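Local coordinates for Lin1840 protein (Listeria innocua serovar 6a, PDB 4ZOB) that probably hydrolyses terminal, non-reducing beta-D-glucosyl residues to release beta-D-glucose, as a beta-glucosidase of glycoside hydrolase family 3, at residues V87-V92 and V133-M138; L203-V208 and G472-L477; L233-F238 and V266-W271. The protein carries 1 engineered substitution. All coordinates share one frame; numbering follows the deposited sequence.

Interaction 1 of 3, residues V87-V92 and V133-M138. With LGC (D-glucono-1,5-lactone), chain C.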
loop_
_atom_site.group_PDB
_atom_site.type_symbol
_atom_site.label_atom_id
_atom_site.label_comp_id
_atom_site.label_asym_id
_atom_site.label_seq_id
_atom_site.Cartn_x
_atom_site.Cartn_y
_atom_site.Cartn_z
ATOM N N VAL A 87 40.381 -1.539 -0.517
ATOM C CA VAL A 87 39.460 -1.837 0.595
ATOM C C VAL A 87 38.535 -2.973 0.158
ATOM O O VAL A 87 38.073 -2.998 -0.970
ATOM C CB VAL A 87 38.684 -0.570 1.078
ATOM C CG1 VAL A 87 37.728 0.005 0.015
ATOM C CG2 VAL A 87 37.985 -0.840 2.411
ATOM N N PHE A 88 38.297 -3.929 1.045
ATOM C CA PHE A 88 37.654 -5.216 0.716
ATOM C C PHE A 88 36.370 -5.242 1.516
ATOM O O PHE A 88 36.423 -5.110 2.746
ATOM C CB PHE A 88 38.531 -6.434 1.152
ATOM C CG PHE A 88 39.619 -6.829 0.163
ATOM C CD1 PHE A 88 40.772 -6.079 0.043
ATOM C CD2 PHE A 88 39.491 -7.973 -0.617
ATOM C CE1 PHE A 88 41.762 -6.442 -0.860
ATOM C CE2 PHE A 88 40.461 -8.325 -1.523
ATOM C CZ PHE A 88 41.601 -7.566 -1.646
ATOM N N MET A 89 35.234 -5.408 0.824
ATOM C CA MET A 89 33.889 -5.404 1.442
ATOM C C MET A 89 33.137 -6.706 1.194
ATOM O O MET A 89 33.509 -7.520 0.342
ATOM C CB MET A 89 33.055 -4.245 0.927
ATOM C CG MET A 89 33.849 -2.974 0.693
ATOM S SD MET A 89 32.896 -1.500 1.023
ATOM C CE MET A 89 33.885 -0.273 0.207
ATOM N N ALA A 90 32.079 -6.892 1.962
ATOM C CA ALA A 90 31.355 -8.149 1.994
ATOM C C ALA A 90 30.034 -7.991 2.713
ATOM O O ALA A 90 29.843 -7.053 3.509
ATOM C CB ALA A 90 32.147 -9.203 2.718
ATOM N N ASP A 91 29.173 -8.972 2.446
ATOM C CA ASP A 91 27.861 -9.109 3.051
ATOM C C ASP A 91 27.957 -10.011 4.254
ATOM O O ASP A 91 27.667 -11.195 4.160
ATOM C CB ASP A 91 26.883 -9.725 2.042
ATOM C CG ASP A 91 26.541 -8.785 0.927
ATOM O OD1 ASP A 91 25.963 -7.704 1.183
ATOM O OD2 ASP A 91 26.842 -9.130 -0.220
ATOM N N VAL A 92 28.380 -9.469 5.382
ATOM C CA VAL A 92 28.309 -10.208 6.632
ATOM C C VAL A 92 27.045 -9.671 7.319
ATOM O O VAL A 92 27.050 -8.575 7.896
ATOM C CB VAL A 92 29.602 -10.033 7.462
ATOM C CG1 VAL A 92 29.677 -11.061 8.587
ATOM C CG2 VAL A 92 30.839 -10.196 6.580
ATOM N N VAL A 133 35.051 -4.300 5.451
ATOM C CA VAL A 133 33.731 -3.632 5.549
ATOM C C VAL A 133 32.622 -4.641 5.352
ATOM O O VAL A 133 32.655 -5.424 4.415
ATOM C CB VAL A 133 33.547 -2.560 4.465
ATOM C CG1 VAL A 133 32.323 -1.720 4.747
ATOM C CG2 VAL A 133 34.756 -1.667 4.390
ATOM N N THR A 134 31.643 -4.621 6.250
ATOM C CA THR A 134 30.374 -5.353 6.054
ATOM C C THR A 134 29.243 -4.442 5.576
ATOM O O THR A 134 29.102 -3.310 5.999
ATOM C CB THR A 134 29.869 -6.103 7.311
ATOM O OG1 THR A 134 28.624 -6.753 7.001
ATOM C CG2 THR A 134 29.645 -5.154 8.480
ATOM N N PHE A 135 28.425 -4.996 4.708
ATOM C CA PHE A 135 27.198 -4.368 4.230
ATOM C C PHE A 135 25.956 -4.698 5.134
ATOM O O PHE A 135 25.011 -5.396 4.716
ATOM C CB PHE A 135 26.957 -4.846 2.787
ATOM C CG PHE A 135 27.977 -4.369 1.780
ATOM C CD1 PHE A 135 28.431 -3.050 1.775
ATOM C CD2 PHE A 135 28.414 -5.225 0.752
ATOM C CE1 PHE A 135 29.327 -2.610 0.799
ATOM C CE2 PHE A 135 29.303 -4.781 -0.228
ATOM C CZ PHE A 135 29.767 -3.481 -0.194
ATOM N N SER A 136 25.993 -4.150 6.348
ATOM C CA SER A 136 25.035 -4.384 7.457
ATOM C C SER A 136 25.319 -3.316 8.539
ATOM O O SER A 136 26.472 -2.937 8.723
ATOM C CB SER A 136 25.258 -5.799 8.008
ATOM O OG SER A 136 24.829 -6.006 9.316
ATOM N N PRO A 137 24.293 -2.824 9.273
ATOM C CA PRO A 137 22.891 -3.242 9.403
ATOM C C PRO A 137 21.995 -2.793 8.264
ATOM O O PRO A 137 22.204 -1.735 7.675
ATOM C CB PRO A 137 22.429 -2.536 10.697
ATOM C CG PRO A 137 23.236 -1.286 10.751
ATOM C CD PRO A 137 24.579 -1.639 10.120
ATOM N N MET A 138 20.976 -3.605 8.003
ATOM C CA MET A 138 19.944 -3.289 7.056
ATOM C C MET A 138 18.857 -2.660 7.936
ATOM O O MET A 138 18.317 -3.320 8.845
ATOM C CB MET A 138 19.500 -4.568 6.324
ATOM C CG MET A 138 18.426 -4.350 5.266
ATOM S SD MET A 138 16.775 -4.088 5.958
ATOM C CE MET A 138 15.788 -4.567 4.540
HETATM C C1 LGC C . 22.479 -6.287 -3.602
HETATM C C2 LGC C . 21.760 -5.951 -2.328
HETATM O O5 LGC C . 23.885 -6.629 -3.580
HETATM O O1 LGC C . 21.894 -6.302 -4.693
HETATM O O2 LGC C . 20.866 -4.900 -2.617
HETATM C C3 LGC C . 22.646 -5.404 -1.219
HETATM O O3 LGC C . 21.903 -5.378 0.038
HETATM C C4 LGC C . 23.982 -6.190 -1.214
HETATM O O4 LGC C . 24.866 -5.701 -0.208
HETATM C C5 LGC C . 24.658 -6.025 -2.559
HETATM C C6 LGC C . 26.054 -6.671 -2.611
HETATM O O6 LGC C . 26.068 -7.928 -1.944
#
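Backbone bonds join Phe-88 and Ala-90 to residues 133-135 in parallel pairing. Val-133 N donates to Phe-88 O at 3.1 Å, Ala-90 N makes a weak, bent bond back to Val-133 O, and Phe-135 N reaches Ala-90 O at 2.8 Å, carrying the pairing past the short strand 133-134. Between these bonds lie CA-H...O contacts from Met-89 to Val-133 O and from Thr-134 to Ala-90 O.

One side chain adds to this ladder. With OG1 anti to the backbone N (chi1 179°), Thr-134 donates from OG1 to Val-92 O at 2.6 Å, coming well off the carbonyl direction (C=O...O angle 118°) and tilted from its plane. Ser-136 CB rests against the same carbonyl oxygen, while its OG bonds Tyr-172.

Apolar packing gathers on the face bearing Met-89 and Val-133. The two side chains run side by side, Met-89 SD lying 3.7 Å from Val-133 CB. Phe-135 crosses Met-89 at about a right angle, its CZ 3.6 Å from Met-89 CB, and the sulfur completes an oblique Met-aromatic contact.

Asp-91 bonds the lactone. Asp-91 OD1 accepts a hydrogen bond from LGC O4 at 2.7 Å. The same oxygen lies at the edge of the Phe-135 ring, which thus packs beside one of the groups that bind the ligand.

Strands 87-90 and 133-134, joined through helices 103-109 and 112-128, form a beta-alpha-beta crossover of the TIM-barrel-type N-terminal domain, with Asp-91 just past the C-terminal end of its strand. Strand 59-61 flanks 87-90, and strand 187-193 flanks 133-134. Met-89 and Val-133 both touch Leu-233 of strand 233-236, whereas Thr-134 packs on helix 158-173.

Interaction 2 of 3, residues L203-V208 and G472-L477. With LGC (D-glucono-1,5-lactone), chain C.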
loop_
_atom_site.group_PDB
_atom_site.type_symbol
_atom_site.label_atom_id
_atom_site.label_comp_id
_atom_site.label_asym_id
_atom_site.label_seq_id
_atom_site.Cartn_x
_atom_site.Cartn_y
_atom_site.Cartn_z
ATOM N N LEU A 203 6.562 -5.946 -3.834
ATOM C CA LEU A 203 7.189 -6.444 -5.080
ATOM C C LEU A 203 8.661 -5.984 -5.206
ATOM O O LEU A 203 8.989 -4.794 -5.108
ATOM C CB LEU A 203 6.342 -6.027 -6.296
ATOM C CG LEU A 203 6.825 -6.304 -7.715
ATOM C CD1 LEU A 203 7.097 -7.790 -7.952
ATOM C CD2 LEU A 203 5.813 -5.795 -8.749
ATOM N N GLU A 204 9.569 -6.912 -5.421
ATOM C CA GLU A 204 10.969 -6.507 -5.368
ATOM C C GLU A 204 11.308 -5.323 -6.285
ATOM O O GLU A 204 10.915 -5.262 -7.491
ATOM C CB GLU A 204 11.932 -7.662 -5.625
ATOM C CG GLU A 204 13.356 -7.305 -5.184
ATOM C CD GLU A 204 13.420 -6.930 -3.715
ATOM O OE1 GLU A 204 13.405 -7.843 -2.891
ATOM O OE2 GLU A 204 13.488 -5.736 -3.366
ATOM N N TYR A 205 12.032 -4.381 -5.677
ATOM C CA TYR A 205 12.508 -3.157 -6.321
ATOM C C TYR A 205 11.378 -2.176 -6.649
ATOM O O TYR A 205 11.617 -1.114 -7.234
ATOM C CB TYR A 205 13.292 -3.473 -7.597
ATOM C CG TYR A 205 14.297 -4.624 -7.463
ATOM C CD1 TYR A 205 15.356 -4.541 -6.590
ATOM C CD2 TYR A 205 14.153 -5.793 -8.209
ATOM C CE1 TYR A 205 16.240 -5.582 -6.462
ATOM C CE2 TYR A 205 15.036 -6.838 -8.092
ATOM C CZ TYR A 205 16.091 -6.731 -7.221
ATOM O OH TYR A 205 17.009 -7.773 -7.097
ATOM N N ASN A 206 10.157 -2.493 -6.259
ATOM C CA ASN A 206 9.034 -1.708 -6.743
ATOM C C ASN A 206 9.025 -0.272 -6.180
ATOM O O ASN A 206 9.760 0.055 -5.251
ATOM C CB ASN A 206 7.689 -2.400 -6.477
ATOM C CG ASN A 206 6.646 -2.035 -7.511
ATOM O OD1 ASN A 206 6.978 -1.427 -8.513
ATOM N ND2 ASN A 206 5.395 -2.414 -7.285
ATOM N N THR A 207 8.182 0.560 -6.791
ATOM C CA THR A 207 7.983 1.949 -6.426
ATOM C C THR A 207 7.760 2.139 -4.952
ATOM O O THR A 207 7.067 1.367 -4.325
ATOM C CB THR A 207 6.752 2.490 -7.120
ATOM O OG1 THR A 207 6.899 2.325 -8.543
ATOM C CG2 THR A 207 6.517 3.975 -6.701
ATOM N N VAL A 208 8.344 3.190 -4.396
ATOM C CA VAL A 208 8.089 3.568 -2.990
ATOM C C VAL A 208 7.514 4.973 -3.007
ATOM O O VAL A 208 7.876 5.785 -3.817
ATOM C CB VAL A 208 9.408 3.503 -2.155
ATOM C CG1 VAL A 208 9.284 4.213 -0.824
ATOM C CG2 VAL A 208 9.839 2.049 -1.976
ATOM N N GLY A 472 14.534 -13.401 1.119
ATOM C CA GLY A 472 15.693 -12.620 0.763
ATOM C C GLY A 472 15.449 -11.787 -0.492
ATOM O O GLY A 472 14.309 -11.480 -0.814
ATOM N N GLU A 473 16.518 -11.407 -1.193
ATOM C CA GLU A 473 16.404 -10.432 -2.256
ATOM C C GLU A 473 15.664 -11.064 -3.442
ATOM O O GLU A 473 15.969 -12.188 -3.817
ATOM C CB GLU A 473 17.767 -9.857 -2.691
ATOM C CG GLU A 473 17.611 -8.831 -3.828
ATOM C CD GLU A 473 18.888 -8.158 -4.312
ATOM O OE1 GLU A 473 19.936 -8.294 -3.669
ATOM O OE2 GLU A 473 18.826 -7.487 -5.363
ATOM N N ALA A 474 14.683 -10.344 -3.996
ATOM C CA ALA A 474 13.932 -10.812 -5.160
ATOM C C ALA A 474 13.190 -12.147 -4.928
ATOM O O ALA A 474 12.887 -12.920 -5.893
ATOM C CB ALA A 474 14.838 -10.894 -6.385
ATOM N N GLY A 475 12.907 -12.394 -3.646
ATOM C CA GLY A 475 11.996 -13.429 -3.202
ATOM C C GLY A 475 10.695 -12.854 -2.665
ATOM O O GLY A 475 10.331 -13.090 -1.502
ATOM N N SER A 476 9.986 -12.103 -3.518
ATOM C CA SER A 476 8.668 -11.591 -3.174
ATOM C C SER A 476 7.619 -12.692 -3.323
ATOM O O SER A 476 7.634 -13.451 -4.315
ATOM C CB SER A 476 8.296 -10.391 -4.058
ATOM O OG SER A 476 9.019 -9.216 -3.687
ATOM N N LEU A 477 6.702 -12.762 -2.350
ATOM C CA LEU A 477 5.552 -13.641 -2.422
ATOM C C LEU A 477 4.266 -12.842 -2.418
ATOM O O LEU A 477 4.049 -12.079 -1.514
ATOM C CB LEU A 477 5.505 -14.545 -1.204
ATOM C CG LEU A 477 6.245 -15.862 -1.211
ATOM C CD1 LEU A 477 5.916 -16.628 0.059
ATOM C CD2 LEU A 477 5.856 -16.688 -2.416
HETATM C C1 LGC C . 22.479 -6.287 -3.602
HETATM C C2 LGC C . 21.760 -5.951 -2.328
HETATM O O5 LGC C . 23.885 -6.629 -3.580
HETATM O O1 LGC C . 21.894 -6.302 -4.693
HETATM O O2 LGC C . 20.866 -4.900 -2.617
HETATM C C3 LGC C . 22.646 -5.404 -1.219
HETATM O O3 LGC C . 21.903 -5.378 0.038
HETATM C C4 LGC C . 23.982 -6.190 -1.214
HETATM O O4 LGC C . 24.866 -5.701 -0.208
HETATM C C5 LGC C . 24.658 -6.025 -2.559
HETATM C C6 LGC C . 26.054 -6.671 -2.611
HETATM O O6 LGC C . 26.068 -7.928 -1.944
HETATM O O HOH W 1 11.747 -9.771 -2.534
#
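Tyr-205 meets Glu-473 almost at a right angle, ring and carboxylate planes standing 79° apart. The phenol OH donates to Glu-473 OE2 at 2.5 Å, on the anti side of the carboxylate, and OE2 lies in the ring plane at its edge. Fully extended (chi1 180°), the Glu-473 chain carries the other oxygen to the lactone, where OE1 comes 3.0 Å from O1 of the sugar.

The Glu-204 chain is instead bent at chi2 and lays CG over the centre of one face of the Tyr-205 ring. The bend turns the carboxylate toward the 472-475 turn, where OE1 accepts a nearly straight bond from Ala-474 N (3.0 Å) and a second from a water that also donates to Ser-476 OG. OE2 is taken by Tyr-205 N and by Trp-147, and Ser-476 OG bonds Gly-202 O.

The second subunit closes over the contact, Arg-572 of that neighbouring chain bonding Tyr-205 OH. Chemically, the Tyr-205 bond probably helps to fix the rotation of a carboxylate lying against the sugar's C1 end, as a second-shell residue would, consistent with the acid/base role of such a glutamate in family 3 enzymes.

Interaction 3 of 3, residues L233-F238 and V266-W271. With LGC (D-glucono-1,5-lactone), chain C.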
loop_
_atom_site.group_PDB
_atom_site.type_symbol
_atom_site.label_atom_id
_atom_site.label_comp_id
_atom_site.label_asym_id
_atom_site.label_seq_id
_atom_site.Cartn_x
_atom_site.Cartn_y
_atom_site.Cartn_z
ATOM N N LEU A 233 30.185 3.672 6.705
ATOM C CA LEU A 233 29.651 3.862 5.330
ATOM C C LEU A 233 28.116 3.874 5.247
ATOM O O LEU A 233 27.425 3.419 6.154
ATOM C CB LEU A 233 30.150 2.786 4.361
ATOM C CG LEU A 233 31.622 2.620 3.996
ATOM C CD1 LEU A 233 32.384 1.899 5.105
ATOM C CD2 LEU A 233 31.717 1.840 2.701
ATOM N N VAL A 234 27.610 4.391 4.136
ATOM C CA VAL A 234 26.220 4.226 3.752
ATOM C C VAL A 234 26.117 3.710 2.327
ATOM O O VAL A 234 26.915 4.056 1.468
ATOM C CB VAL A 234 25.446 5.541 3.891
ATOM C CG1 VAL A 234 24.024 5.390 3.398
ATOM C CG2 VAL A 234 25.405 5.967 5.350
ATOM N N MET A 235 25.110 2.867 2.096
ATOM C CA MET A 235 24.780 2.379 0.762
ATOM C C MET A 235 23.442 2.953 0.306
ATOM O O MET A 235 22.485 3.037 1.098
ATOM C CB MET A 235 24.720 0.864 0.767
ATOM C CG MET A 235 24.450 0.251 -0.602
ATOM S SD MET A 235 24.004 -1.496 -0.495
ATOM C CE MET A 235 25.612 -2.177 -0.107
ATOM N N THR A 236 23.380 3.331 -0.973
ATOM C CA THR A 236 22.136 3.771 -1.597
ATOM C C THR A 236 21.090 2.639 -1.763
ATOM O O THR A 236 21.397 1.428 -1.647
ATOM C CB THR A 236 22.376 4.385 -2.994
ATOM O OG1 THR A 236 22.604 3.356 -3.987
ATOM C CG2 THR A 236 23.547 5.421 -2.969
ATOM N N ALA A 237 19.854 3.065 -2.065
ATOM C CA ALA A 237 18.733 2.167 -2.267
ATOM C C ALA A 237 18.350 1.983 -3.738
ATOM O O ALA A 237 18.445 2.912 -4.551
ATOM C CB ALA A 237 17.517 2.678 -1.467
ATOM N N PHE A 238 17.857 0.798 -4.079
ATOM C CA PHE A 238 17.343 0.580 -5.439
ATOM C C PHE A 238 16.090 1.405 -5.832
ATOM O O PHE A 238 15.850 1.684 -7.039
ATOM C CB PHE A 238 17.016 -0.894 -5.629
ATOM C CG PHE A 238 18.219 -1.762 -5.821
ATOM C CD1 PHE A 238 19.190 -1.426 -6.750
ATOM C CD2 PHE A 238 18.367 -2.930 -5.086
ATOM C CE1 PHE A 238 20.290 -2.247 -6.963
ATOM C CE2 PHE A 238 19.461 -3.741 -5.266
ATOM C CZ PHE A 238 20.436 -3.400 -6.213
ATOM N N VAL A 266 32.042 7.267 3.059
ATOM C CA VAL A 266 31.810 6.818 1.690
ATOM C C VAL A 266 30.317 6.508 1.524
ATOM O O VAL A 266 29.688 5.909 2.412
ATOM C CB VAL A 266 32.647 5.580 1.325
ATOM C CG1 VAL A 266 32.325 5.115 -0.084
ATOM C CG2 VAL A 266 34.132 5.905 1.448
ATOM N N LEU A 267 29.763 6.959 0.402
ATOM C CA LEU A 267 28.416 6.611 0.018
ATOM C C LEU A 267 28.561 5.674 -1.158
ATOM O O LEU A 267 28.954 6.116 -2.249
ATOM C CB LEU A 267 27.574 7.854 -0.383
ATOM C CG LEU A 267 26.188 7.495 -0.981
ATOM C CD1 LEU A 267 25.416 6.610 -0.003
ATOM C CD2 LEU A 267 25.343 8.696 -1.369
ATOM N N ILE A 268 28.234 4.402 -0.928
ATOM C CA ILE A 268 28.367 3.380 -1.953
ATOM C C ILE A 268 27.024 3.161 -2.646
ATOM O O ILE A 268 25.990 3.188 -2.011
ATOM C CB ILE A 268 28.946 2.050 -1.385
ATOM C CG1 ILE A 268 29.325 1.103 -2.521
ATOM C CG2 ILE A 268 27.991 1.348 -0.429
ATOM C CD1 ILE A 268 30.004 -0.185 -2.066
ATOM N N SER A 269 27.025 2.927 -3.936
ATOM C CA SER A 269 25.833 2.489 -4.615
ATOM C C SER A 269 25.496 1.038 -4.315
ATOM O O SER A 269 26.340 0.256 -3.952
ATOM C CB SER A 269 25.994 2.688 -6.105
ATOM O OG SER A 269 26.689 1.632 -6.686
ATOM N N ASP A 270 24.238 0.683 -4.457
ATOM C CA ASP A 270 23.850 -0.700 -4.422
ATOM C C ASP A 270 24.193 -1.243 -5.796
ATOM O O ASP A 270 24.578 -0.498 -6.688
ATOM C CB ASP A 270 22.378 -0.887 -4.047
ATOM C CG ASP A 270 22.089 -2.265 -3.446
ATOM O OD1 ASP A 270 22.856 -3.194 -3.670
ATOM O OD2 ASP A 270 21.103 -2.449 -2.765
ATOM N N TRP A 271 24.056 -2.541 -5.966
ATOM C CA TRP A 271 24.581 -3.198 -7.114
ATOM C C TRP A 271 23.919 -2.755 -8.380
ATOM O O TRP A 271 22.818 -3.121 -8.674
ATOM C CB TRP A 271 24.371 -4.683 -6.930
ATOM C CG TRP A 271 25.000 -5.454 -7.981
ATOM C CD1 TRP A 271 24.650 -5.492 -9.303
ATOM C CD2 TRP A 271 26.139 -6.290 -7.864
ATOM N NE1 TRP A 271 25.479 -6.300 -9.987
ATOM C CE2 TRP A 271 26.399 -6.810 -9.158
ATOM C CE3 TRP A 271 26.946 -6.663 -6.826
ATOM C CZ2 TRP A 271 27.429 -7.668 -9.408
ATOM C CZ3 TRP A 271 27.981 -7.523 -7.081
ATOM C CH2 TRP A 271 28.214 -8.016 -8.353
HETATM C C1 LGC C . 22.479 -6.287 -3.602
HETATM C C2 LGC C . 21.760 -5.951 -2.328
HETATM O O5 LGC C . 23.885 -6.629 -3.580
HETATM O O1 LGC C . 21.894 -6.302 -4.693
HETATM O O2 LGC C . 20.866 -4.900 -2.617
HETATM C C3 LGC C . 22.646 -5.404 -1.219
HETATM O O3 LGC C . 21.903 -5.378 0.038
HETATM C C4 LGC C . 23.982 -6.190 -1.214
HETATM O O4 LGC C . 24.866 -5.701 -0.208
HETATM C C5 LGC C . 24.658 -6.025 -2.559
HETATM C C6 LGC C . 26.054 -6.671 -2.611
HETATM O O6 LGC C . 26.068 -7.928 -1.944
HETATM O O HOH W 2 18.565 -1.007 -2.035
#
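Val-234 and Ile-268 lie at the tightly knit end of this contact, where strands 233-236 and 266-268 run parallel, 26° apart. Three backbone bonds hold them: Val-234 N to Val-266 O, Ile-268 N to Val-234 O, and Thr-236 N to Ile-268 O, the last two at 2.8 Å. On one face Met-235 and Ile-268 lie side by side, CB of the first 3.5 Å from CG2 of the second. On the other, Leu-267 CD1 fits between Val-234 CG1 and Thr-236 CG2, under helix 250-260.

Past the strands the backbones separate and side chains take over. Thr-236 OG1, which also bonds Thr-247, accepts Asp-270 N at 3.2 Å. The Asp-270 carboxylate then lies nearly parallel to the Phe-238 ring, over one face, the two planes 17° apart and CG 3.3 Å above the ring, offset toward its rim. Trp-271 O comes to the edge of the same ring, 3.2 Å from Phe-238 CE1. A water bridges the two segments here, accepting from Phe-238 N and donating to Asp-270 OD2. Looser still is Trp-271: its CB and backbone O touch Phe-238, but the indole leads away from segment 233-238, and the residue is partly exposed, with Arg-572 of the second subunit packing against both aromatic residues.

Several groups surround the Asp-270 carboxylate. Trp-271 N donates to OD1, and Met-235 SD packs against CG, while OD2 receives the water and a very short bond of 2.5 Å from O2 of the lactone. Held so, OD1 stands 3.1 Å from C1 of the sugar, the position expected of a nucleophile; this agrees with the Ser-Asp-Trp sequence here, whose aspartate probably serves that role as in other family 3 glycosidases.

In the fold
The three contacts surround one bound lactone. Interactions 1 and 3 belong to the same parallel sheet of the N-terminal domain, their centres about 11 Å apart; strand 187-193 lies between them in the sheet, and their side chains also meet, Phe-135 packing on Met-235 and Ile-268. Interaction 2, centred about 21 Å from interaction 1 and about 18 Å from interaction 3, instead joins a loop after strand 187-193 to one from the C-terminal family region, and meets interaction 3 through Tyr-205 and Phe-238. Along the chain, interaction 1 closes first, and interaction 3 is nested inside the loop closed by interaction 2. The sugar pocket is therefore built from both domains, with the second subunit touching interactions 2 and 3.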